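PDB 6FFL: Maltose/maltodextrin transport permease homologue from Bdellovibrio bacteriovorus HD100, which binds maltotriose in its periplasmic-type binding domain, the part present here, and as a MalE-MalF fusion probably takes part in maltodextrin uptake. Local coordinates for residues Leu193-Thr196 / Phe197-Ile200; Glu213-Tyr216 / Glu217-Asn220; Gly86-Tyr89 / Phe90-Phe93. All coordinates share one frame; numbering follows the deposited sequence. Where two conformers were deposited one is given.

Contact 1. Residues Leu193-Thr196 / Phe197-Ile200; sequences LKDT and FQFI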
ATOM      1  N   LEU A 193     -13.870  14.378  -5.345  1.00 14.14           N
ATOM      2  CA  LEU A 193     -12.595  14.739  -4.727  1.00 13.56           C
ATOM      3  C   LEU A 193     -12.753  15.932  -3.790  1.00 16.29           C
ATOM      4  O   LEU A 193     -12.175  15.945  -2.696  1.00 16.62           O
ATOM      5  CB  LEU A 193     -11.533  15.023  -5.793  1.00 12.56           C
ATOM      6  CG  LEU A 193     -10.150  15.313  -5.204  1.00 11.45           C
ATOM      7  CD1 LEU A 193      -9.613  14.127  -4.364  1.00 12.43           C
ATOM      8  CD2 LEU A 193      -9.156  15.711  -6.305  1.00 13.70           C
ATOM      9  N   LYS A 194     -13.522  16.950  -4.195  1.00 15.43           N
ATOM     10  CA  LYS A 194     -13.779  18.068  -3.290  1.00 14.27           C
ATOM     11  C   LYS A 194     -14.384  17.572  -1.980  1.00 16.50           C
ATOM     12  O   LYS A 194     -13.954  17.973  -0.890  1.00 16.69           O
ATOM     13  CB  LYS A 194     -14.702  19.088  -3.959  1.00 13.99           C
ATOM     14  CG  LYS A 194     -15.083  20.269  -3.064  1.00 19.43           C
ATOM     15  CD  LYS A 194     -16.259  21.029  -3.651  1.00 30.81           C
ATOM     16  CE  LYS A 194     -17.487  20.135  -3.753  1.00 43.82           C
ATOM     17  NZ  LYS A 194     -18.474  20.417  -2.677  1.00 51.48           N
ATOM     18  N   ASP A 195     -15.367  16.666  -2.074  1.00 16.44           N
ATOM     19  CA  ASP A 195     -16.044  16.156  -0.882  1.00 18.98           C
ATOM     20  C   ASP A 195     -15.091  15.338  -0.013  1.00 17.83           C
ATOM     21  O   ASP A 195     -15.187  15.364   1.224  1.00 17.49           O
ATOM     22  CB  ASP A 195     -17.253  15.304  -1.284  1.00 16.01           C
ATOM     23  CG  ASP A 195     -18.457  16.138  -1.727  1.00 23.72           C
ATOM     24  OD1 ASP A 195     -18.451  17.377  -1.561  1.00 23.64           O
ATOM     25  OD2 ASP A 195     -19.421  15.539  -2.246  1.00 30.62           O
ATOM     26  N   THR A 196     -14.177  14.597  -0.643  1.00 16.38           N
ATOM     27  CA  THR A 196     -13.159  13.854   0.099  1.00 15.59           C
ATOM     28  C   THR A 196     -12.247  14.800   0.868  1.00 14.91           C
ATOM     29  O   THR A 196     -11.965  14.589   2.055  1.00 16.19           O
ATOM     30  CB  THR A 196     -12.332  12.997  -0.870  1.00 13.68           C
ATOM     31  OG1 THR A 196     -13.180  12.014  -1.481  1.00 14.53           O
ATOM     32  CG2 THR A 196     -11.219  12.280  -0.127  1.00 15.55           C
ATOM     33  N   PHE A 197     -11.742  15.829   0.185  1.00 14.24           N
ATOM     34  CA  PHE A 197     -10.972  16.870   0.852  1.00 13.89           C
ATOM     35  C   PHE A 197     -11.735  17.444   2.035  1.00 16.92           C
ATOM     36  O   PHE A 197     -11.168  17.638   3.119  1.00 16.69           O
ATOM     37  CB  PHE A 197     -10.636  17.997  -0.127  1.00 13.28           C
ATOM     38  CG  PHE A 197      -9.588  17.643  -1.145  1.00 16.04           C
ATOM     39  CD1 PHE A 197      -8.823  16.493  -1.022  1.00 22.40           C
ATOM     40  CD2 PHE A 197      -9.386  18.463  -2.249  1.00 17.37           C
ATOM     41  CE1 PHE A 197      -7.847  16.186  -1.961  1.00 19.26           C
ATOM     42  CE2 PHE A 197      -8.418  18.157  -3.204  1.00 18.80           C
ATOM     43  CZ  PHE A 197      -7.651  17.005  -3.055  1.00 15.84           C
ATOM     44  N   GLN A 198     -13.027  17.736   1.845  1.00 17.91           N
ATOM     45  CA  GLN A 198     -13.780  18.374   2.921  1.00 15.53           C
ATOM     46  C   GLN A 198     -14.069  17.407   4.055  1.00 15.55           C
ATOM     47  O   GLN A 198     -14.106  17.828   5.221  1.00 19.44           O
ATOM     48  CB  GLN A 198     -15.081  18.981   2.385  1.00 20.83           C
ATOM     49  CG  GLN A 198     -14.863  19.907   1.193  1.00 29.74           C
ATOM     50  CD  GLN A 198     -16.122  20.629   0.726  1.00 42.99           C
ATOM     51  OE1 GLN A 198     -16.164  21.861   0.693  1.00 42.86           O
ATOM     52  NE2 GLN A 198     -17.147  19.864   0.355  1.00 40.55           N
ATOM     53  N   PHE A 199     -14.294  16.130   3.735  1.00 17.01           N
ATOM     54  CA  PHE A 199     -14.576  15.127   4.762  1.00 16.49           C
ATOM     55  C   PHE A 199     -13.422  15.024   5.744  1.00 19.84           C
ATOM     56  O   PHE A 199     -13.626  15.009   6.965  1.00 19.15           O
ATOM     57  CB  PHE A 199     -14.847  13.772   4.094  1.00 18.38           C
ATOM     58  CG  PHE A 199     -15.053  12.638   5.063  1.00 18.92           C
ATOM     59  CD1 PHE A 199     -16.182  12.586   5.871  1.00 20.88           C
ATOM     60  CD2 PHE A 199     -14.111  11.627   5.162  1.00 19.80           C
ATOM     61  CE1 PHE A 199     -16.367  11.544   6.754  1.00 25.13           C
ATOM     62  CE2 PHE A 199     -14.291  10.581   6.048  1.00 19.89           C
ATOM     63  CZ  PHE A 199     -15.411  10.538   6.838  1.00 18.16           C
ATOM     64  N   ILE A 200     -12.194  14.995   5.233  1.00 17.34           N
ATOM     65  CA  ILE A 200     -11.055  14.859   6.127  1.00 18.49           C
ATOM     66  C   ILE A 200     -10.794  16.167   6.871  1.00 19.68           C
ATOM     67  O   ILE A 200     -10.431  16.156   8.052  1.00 18.82           O
ATOM     68  CB  ILE A 200      -9.837  14.354   5.341  1.00 21.67           C
ATOM     69  CG1 ILE A 200     -10.027  12.856   5.060  1.00 21.91           C
ATOM     70  CG2 ILE A 200      -8.535  14.589   6.100  1.00 18.15           C
ATOM     71  CD1 ILE A 200      -8.960  12.280   4.226  1.00 23.28           C
TER
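Leu193 and Phe197 make the apolar part of this contact, one turn apart on helix 191-205. The isobutyl end of Leu193 lies over a face of the Phe197 ring. Its CG sits 4.0 Å from the ring centroid, 23° off the normal, a CH-pi contact. Leu193 CD1 comes closest, 3.6 Å from Phe197 CE1. With chi1 at -176°, the Leu193 branch turns from its own N toward the ring. Ring stacking with Tyr358 of helix 346-362 and contacts to Pro368 and Ala371 of helix 368-384 add to the packing of Phe197.

The charged interaction lies on the partly exposed side. Lys194 NZ gives a hydrogen bond and salt bridge to Asp195 OD1 at 3.2 Å, meeting that oxygen nearly along its C-O bond. The lysine chain bends in its last two torsions, which brings NZ round to the carboxylate. The Gln198 amide lies near both groups, with its plane only 9° from that of the Asp195 carboxylate. Lys194 and Gln198 also touch helix 368-384.

Backbone i to i+4 bonds join the two segments. Phe197 N to Leu193 O is 2.9 Å and almost straight, and Phe199 N to Asp195 O is 2.8 Å. Thr196 OG1 bonds back to Ala192 O. The arrangement is typical of an alpha-helix with an apolar side packed on neighbouring helices and a polar side that is partly exposed.

Contact 2. Residues Glu213-Tyr216 / Glu217-Asn220; sequences ECDY and ETAN. With GLC (alpha-D-glucopyranose), chain B.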
ATOM      1  N   GLU A 213      -1.545  17.033  13.226  1.00 27.26           N
ATOM      2  CA  GLU A 213      -0.348  16.560  12.539  1.00 34.65           C
ATOM      3  C   GLU A 213      -0.255  15.062  12.766  1.00 32.10           C
ATOM      4  O   GLU A 213      -0.226  14.608  13.913  1.00 32.67           O
ATOM      5  CB  GLU A 213       0.921  17.252  13.052  1.00 40.94           C
ATOM      6  CG  GLU A 213       0.774  18.744  13.336  1.00 55.59           C
ATOM      7  CD  GLU A 213       0.874  19.590  12.082  1.00 68.07           C
ATOM      8  OE1 GLU A 213       1.236  19.039  11.022  1.00 72.87           O
ATOM      9  OE2 GLU A 213       0.596  20.807  12.158  1.00 75.76           O
ATOM     10  N   CYS A 214      -0.203  14.290  11.682  1.00 24.78           N
ATOM     11  CA  CYS A 214      -0.260  12.841  11.845  1.00 25.71           C
ATOM     12  C   CYS A 214       0.359  12.200  10.600  1.00 28.64           C
ATOM     13  O   CYS A 214      -0.347  11.897   9.637  1.00 30.03           O
ATOM     14  CB  CYS A 214      -1.688  12.378  12.063  1.00 23.78           C
ATOM     15  SG  CYS A 214      -1.850  10.696  12.651  1.00 24.36           S
ATOM     16  N   ASP A 215       1.678  12.005  10.636  1.00 23.17           N
ATOM     17  CA  ASP A 215       2.323  11.279   9.553  1.00 28.23           C
ATOM     18  C   ASP A 215       2.219   9.778   9.826  1.00 26.21           C
ATOM     19  O   ASP A 215       1.591   9.344  10.799  1.00 21.79           O
ATOM     20  CB  ASP A 215       3.764  11.766   9.357  1.00 25.41           C
ATOM     21  CG  ASP A 215       4.682  11.463  10.535  1.00 29.80           C
ATOM     22  OD1 ASP A 215       4.300  10.726  11.468  1.00 29.03           O
ATOM     23  OD2 ASP A 215       5.821  11.983  10.526  1.00 33.91           O
ATOM     24  N   TYR A 216       2.816   8.961   8.955  1.00 20.99           N
ATOM     25  CA  TYR A 216       2.642   7.519   9.095  1.00 20.13           C
ATOM     26  C   TYR A 216       3.165   7.027  10.439  1.00 21.02           C
ATOM     27  O   TYR A 216       2.481   6.280  11.153  1.00 21.37           O
ATOM     28  CB  TYR A 216       3.330   6.764   7.957  1.00 21.97           C
ATOM     29  CG  TYR A 216       3.090   5.266   8.068  1.00 18.53           C
ATOM     30  CD1 TYR A 216       1.999   4.672   7.437  1.00 17.49           C
ATOM     31  CD2 TYR A 216       3.937   4.454   8.821  1.00 20.92           C
ATOM     32  CE1 TYR A 216       1.766   3.298   7.546  1.00 16.28           C
ATOM     33  CE2 TYR A 216       3.710   3.089   8.941  1.00 20.12           C
ATOM     34  CZ  TYR A 216       2.619   2.521   8.306  1.00 16.00           C
ATOM     35  OH  TYR A 216       2.404   1.164   8.425  1.00 16.48           O
ATOM     36  N   GLU A 217       4.378   7.441  10.808  1.00 22.84           N
ATOM     37  CA  GLU A 217       4.963   6.912  12.031  1.00 24.79           C
ATOM     38  C   GLU A 217       4.222   7.402  13.266  1.00 24.65           C
ATOM     39  O   GLU A 217       4.160   6.686  14.272  1.00 22.16           O
ATOM     40  CB  GLU A 217       6.444   7.284  12.127  1.00 27.90           C
ATOM     41  CG  GLU A 217       7.165   6.582  13.276  1.00 44.63           C
ATOM     42  CD  GLU A 217       6.775   5.108  13.424  1.00 55.31           C
ATOM     43  OE1 GLU A 217       6.753   4.377  12.406  1.00 52.85           O
ATOM     44  OE2 GLU A 217       6.493   4.679  14.568  1.00 52.36           O
ATOM     45  N   THR A 218       3.660   8.609  13.211  1.00 26.35           N
ATOM     46  CA  THR A 218       2.896   9.113  14.349  1.00 29.15           C
ATOM     47  C   THR A 218       1.634   8.282  14.574  1.00 23.45           C
ATOM     48  O   THR A 218       1.334   7.891  15.710  1.00 22.89           O
ATOM     49  CB  THR A 218       2.555  10.587  14.132  1.00 32.94           C
ATOM     50  OG1 THR A 218       3.767  11.359  14.166  1.00 27.93           O
ATOM     51  CG2 THR A 218       1.596  11.087  15.215  1.00 27.54           C
ATOM     52  N   ALA A 219       0.892   7.985  13.501  1.00 21.85           N
ATOM     53  CA  ALA A 219      -0.296   7.141  13.638  1.00 19.30           C
ATOM     54  C   ALA A 219       0.086   5.743  14.098  1.00 21.44           C
ATOM     55  O   ALA A 219      -0.579   5.155  14.959  1.00 18.94           O
ATOM     56  CB  ALA A 219      -1.068   7.076  12.316  1.00 16.46           C
ATOM     57  N   ASN A 220       1.176   5.210  13.544  1.00 19.98           N
ATOM     58  CA  ASN A 220       1.676   3.892  13.915  1.00 20.97           C
ATOM     59  C   ASN A 220       2.015   3.829  15.399  1.00 21.65           C
ATOM     60  O   ASN A 220       1.574   2.923  16.116  1.00 22.77           O
ATOM     61  CB  ASN A 220       2.910   3.581  13.063  1.00 23.65           C
ATOM     62  CG  ASN A 220       3.315   2.126  13.111  1.00 23.16           C
ATOM     63  OD1 ASN A 220       2.504   1.237  12.903  1.00 22.56           O
ATOM     64  ND2 ASN A 220       4.595   1.881  13.365  1.00 30.12           N
TER
HETATM   65  C1  GLC B   1       5.775   0.187   4.829  1.00 22.37           C
HETATM   66  C2  GLC B   1       5.219  -0.897   3.900  1.00 16.36           C
HETATM   67  C3  GLC B   1       4.686  -0.296   2.607  1.00 19.78           C
HETATM   68  C4  GLC B   1       3.727   0.862   2.889  1.00 20.13           C
HETATM   69  C5  GLC B   1       4.381   1.877   3.836  1.00 19.02           C
HETATM   70  C6  GLC B   1       3.397   2.973   4.242  1.00 28.57           C
HETATM   71  O1  GLC B   1       6.961   0.740   4.256  1.00 26.13           O
HETATM   72  O2  GLC B   1       6.249  -1.825   3.545  1.00 17.97           O
HETATM   73  O3  GLC B   1       4.049  -1.340   1.840  1.00 16.06           O
HETATM   74  O4  GLC B   1       3.389   1.467   1.624  1.00 15.10           O
HETATM   75  O5  GLC B   1       4.813   1.237   5.041  1.00 23.82           O
HETATM   76  O6  GLC B   1       4.071   3.990   4.996  1.00 27.69           O
HETATM   77  O   HOH W   1       3.033  13.670  12.602  1.00 34.89           O
HETATM   78  O   HOH W   2       3.210   0.089  10.600  1.00 31.87           O
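Asp215 and Thr218 meet through one carboxylate oxygen. Asp215 OD1 accepts from Thr218 N at 2.8 Å, and that N-H comes in nearly end-on to OD1. Thr218 OG1 donates to the same OD1, also at 2.8 Å, but from above the carboxylate plane, 45° out of it. The two donors therefore grip OD1 from different directions. The carboxylate can turn to them because Asp215 CG stands between its backbone N and carbonyl carbon (chi1 66°).

This is the N-cap of helix 216-224. The backbone O of Asp215 accepts from Ala219 N, an i to i+4 bond beside the cap. The negative charge at this helix end would probably be favoured by the helix dipole.

The tight side faces the protein. Cys214 SG packs on Ala219 CB at 3.7 Å, and both side chains touch Val158 of strand 157-158. Tyr216 forms part of the glycan pocket. O6 of a bound glucose unit lies 3.3 Å above the Tyr216 ring plane, offset toward the rim, and Tyr216 CD1 is its nearest ring atom. A chi1 of -177° points the Tyr216 ring away from its own N and out to the sugar. Tyr216 OH is hydrogen-bonded to Trp236 and Asn233. It also bonds a water at 2.6 Å, which donates to Asn220 OD1.

The solvent side is looser. A water accepts from Asp215 N and donates to Thr218 OG1, bridging the cap. Glu217 is exposed, and its OE1 receives a weak bond of 3.4 Å from Asn220 ND2.

Contact 3. Residues Gly86-Tyr89 / Phe90-Phe93; sequences GSDY and FQNF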
ATOM      1  N   GLY A  86       8.171 -18.019 -18.045  1.00 33.30           N
ATOM      2  CA  GLY A  86       7.213 -18.856 -18.760  1.00 40.23           C
ATOM      3  C   GLY A  86       5.771 -18.507 -18.438  1.00 37.53           C
ATOM      4  O   GLY A  86       5.445 -17.987 -17.372  1.00 35.09           O
ATOM      5  N   SER A  87       4.882 -18.832 -19.383  1.00 47.51           N
ATOM      6  CA  SER A  87       3.464 -18.515 -19.217  1.00 47.40           C
ATOM      7  C   SER A  87       2.800 -19.411 -18.175  1.00 46.84           C
ATOM      8  O   SER A  87       1.952 -18.948 -17.400  1.00 44.77           O
ATOM      9  CB  SER A  87       2.741 -18.631 -20.557  1.00 63.33           C
ATOM     10  OG  SER A  87       1.405 -19.073 -20.381  1.00 69.56           O
ATOM     11  N   ASP A  88       3.156 -20.698 -18.143  1.00 42.64           N
ATOM     12  CA  ASP A  88       2.602 -21.576 -17.118  1.00 43.17           C
ATOM     13  C   ASP A  88       2.946 -21.100 -15.709  1.00 36.77           C
ATOM     14  O   ASP A  88       2.259 -21.468 -14.752  1.00 43.94           O
ATOM     15  CB  ASP A  88       3.092 -23.008 -17.333  1.00 53.22           C
ATOM     16  CG  ASP A  88       2.410 -23.683 -18.511  1.00 60.38           C
ATOM     17  OD1 ASP A  88       1.272 -23.291 -18.852  1.00 59.12           O
ATOM     18  OD2 ASP A  88       3.016 -24.603 -19.099  1.00 67.23           O
ATOM     19  N   TYR A  89       3.989 -20.285 -15.561  1.00 31.76           N
ATOM     20  CA  TYR A  89       4.314 -19.731 -14.255  1.00 32.29           C
ATOM     21  C   TYR A  89       3.188 -18.839 -13.742  1.00 26.29           C
ATOM     22  O   TYR A  89       2.722 -19.000 -12.609  1.00 22.77           O
ATOM     23  CB  TYR A  89       5.634 -18.958 -14.339  1.00 29.11           C
ATOM     24  CG  TYR A  89       6.039 -18.268 -13.062  1.00 27.80           C
ATOM     25  CD1 TYR A  89       5.700 -16.939 -12.836  1.00 25.81           C
ATOM     26  CD2 TYR A  89       6.768 -18.937 -12.084  1.00 28.87           C
ATOM     27  CE1 TYR A  89       6.060 -16.301 -11.667  1.00 34.95           C
ATOM     28  CE2 TYR A  89       7.135 -18.304 -10.907  1.00 28.75           C
ATOM     29  CZ  TYR A  89       6.779 -16.987 -10.706  1.00 32.22           C
ATOM     30  OH  TYR A  89       7.141 -16.338  -9.547  1.00 34.38           O
ATOM     31  N   PHE A  90       2.730 -17.890 -14.566  1.00 25.38           N
ATOM     32  CA  PHE A  90       1.836 -16.855 -14.059  1.00 23.91           C
ATOM     33  C   PHE A  90       0.435 -17.375 -13.762  1.00 20.41           C
ATOM     34  O   PHE A  90      -0.252 -16.800 -12.909  1.00 20.05           O
ATOM     35  CB  PHE A  90       1.794 -15.679 -15.038  1.00 26.85           C
ATOM     36  CG  PHE A  90       3.036 -14.829 -14.979  1.00 20.99           C
ATOM     37  CD1 PHE A  90       3.222 -13.936 -13.939  1.00 22.51           C
ATOM     38  CD2 PHE A  90       4.037 -14.973 -15.928  1.00 28.24           C
ATOM     39  CE1 PHE A  90       4.372 -13.178 -13.846  1.00 23.02           C
ATOM     40  CE2 PHE A  90       5.197 -14.211 -15.844  1.00 25.26           C
ATOM     41  CZ  PHE A  90       5.359 -13.319 -14.796  1.00 22.64           C
ATOM     42  N   GLN A  91      -0.001 -18.450 -14.427  0.51 22.93           N
ATOM     43  CA  GLN A  91      -1.325 -18.995 -14.144  0.51 26.03           C
ATOM     44  C   GLN A  91      -1.422 -19.607 -12.751  0.51 22.04           C
ATOM     45  O   GLN A  91      -2.534 -19.897 -12.300  0.51 25.02           O
ATOM     46  CB  GLN A  91      -1.719 -20.036 -15.202  0.51 29.73           C
ATOM     47  CG  GLN A  91      -0.650 -21.073 -15.501  0.51 30.84           C
ATOM     48  CD  GLN A  91      -1.134 -22.224 -16.384  0.51 41.26           C
ATOM     49  OE1 GLN A  91      -1.625 -23.246 -15.893  0.51 31.91           O
ATOM     50  NE2 GLN A  91      -0.975 -22.067 -17.694  0.51 38.06           N
ATOM     51  N   ASN A  92      -0.298 -19.803 -12.064  1.00 20.26           N
ATOM     52  CA  ASN A  92      -0.310 -20.375 -10.722  1.00 23.33           C
ATOM     53  C   ASN A  92      -0.542 -19.332  -9.644  1.00 20.19           C
ATOM     54  O   ASN A  92      -0.601 -19.689  -8.456  1.00 19.26           O
ATOM     55  CB  ASN A  92       1.007 -21.108 -10.438  1.00 21.99           C
ATOM     56  CG  ASN A  92       1.226 -22.297 -11.352  1.00 22.72           C
ATOM     57  OD1 ASN A  92       2.366 -22.618 -11.699  1.00 32.87           O
ATOM     58  ND2 ASN A  92       0.140 -22.951 -11.759  1.00 22.18           N
ATOM     59  N   PHE A  93      -0.667 -18.061 -10.022  1.00 17.00           N
ATOM     60  CA  PHE A  93      -0.803 -16.964  -9.074  1.00 17.52           C
ATOM     61  C   PHE A  93      -2.087 -16.190  -9.345  1.00 19.04           C
ATOM     62  O   PHE A  93      -2.549 -16.098 -10.486  1.00 19.99           O
ATOM     63  CB  PHE A  93       0.415 -16.016  -9.152  1.00 17.23           C
ATOM     64  CG  PHE A  93       1.732 -16.715  -8.920  1.00 16.35           C
ATOM     65  CD1 PHE A  93       2.275 -16.802  -7.654  1.00 17.94           C
ATOM     66  CD2 PHE A  93       2.408 -17.319  -9.970  1.00 18.96           C
ATOM     67  CE1 PHE A  93       3.486 -17.463  -7.440  1.00 20.45           C
ATOM     68  CE2 PHE A  93       3.613 -17.971  -9.761  1.00 23.56           C
ATOM     69  CZ  PHE A  93       4.151 -18.044  -8.498  1.00 24.59           C
TER
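An aromatic cluster of Tyr89, Phe90 and Phe93 belongs to the short, weakly bonded helix 87-90 and the turn after it. Tyr89 is the middle ring. Its edge meets the face of Phe90 in a T-shaped pair, with centroids 5.2 Å apart and planes at 85°. Tyr89 CD1 stands over the centre of the Phe90 ring.

Phe93 reaches a face of Tyr89. Its CE2 lies 3.4 Å from Tyr89 CZ, while the two ring planes are inclined at 42°, neither stacked nor perpendicular. The first torsion of Tyr89 (chi1 177°) carries its ring between these two neighbours. The edge of Phe93 also lies close to the Tyr89 carbonyl O. Tyr89 OH is hydrogen-bonded to Thr295, and both Tyr89 and Phe93 rest on Ile108 of strand 104-109. Phe90 stacks on His105 of the same strand.

The backbone bonds are modest. Phe90 N to Ser87 O is weak, at 3.1 Å and well bent. Asn92 N to Tyr89 O is 3.2 Å, with the donor above the carbonyl plane. Phe93 N bonds to Phe90 O within a type I beta turn. Gly86, with positive phi, is the first residue to leave helical angles after helix 82-85. The arrangement is typical of a short helical turn running into a type I beta turn, its aromatic side chains packed on strand 104-109.

In the fold
All three contacts are local, and they follow one another along the chain in the order 3, 1, 2. Contacts 1 and 2 lie on consecutive helices, 191-205 and 216-224, and do not touch. Contact 1 is the most buried and is regular helix throughout. Contact 2 is partly buried and marks the start of its helix, its centre about 20 Å from that of contact 1. It is the one of the three with a residue of the glycan pocket. Its chemistry is mainly polar, with a cap and waters. Contact 3 lies on a separate element across the chain's centre from both, about 41 Å from contact 1 between centres. There aromatic rings carry the contact.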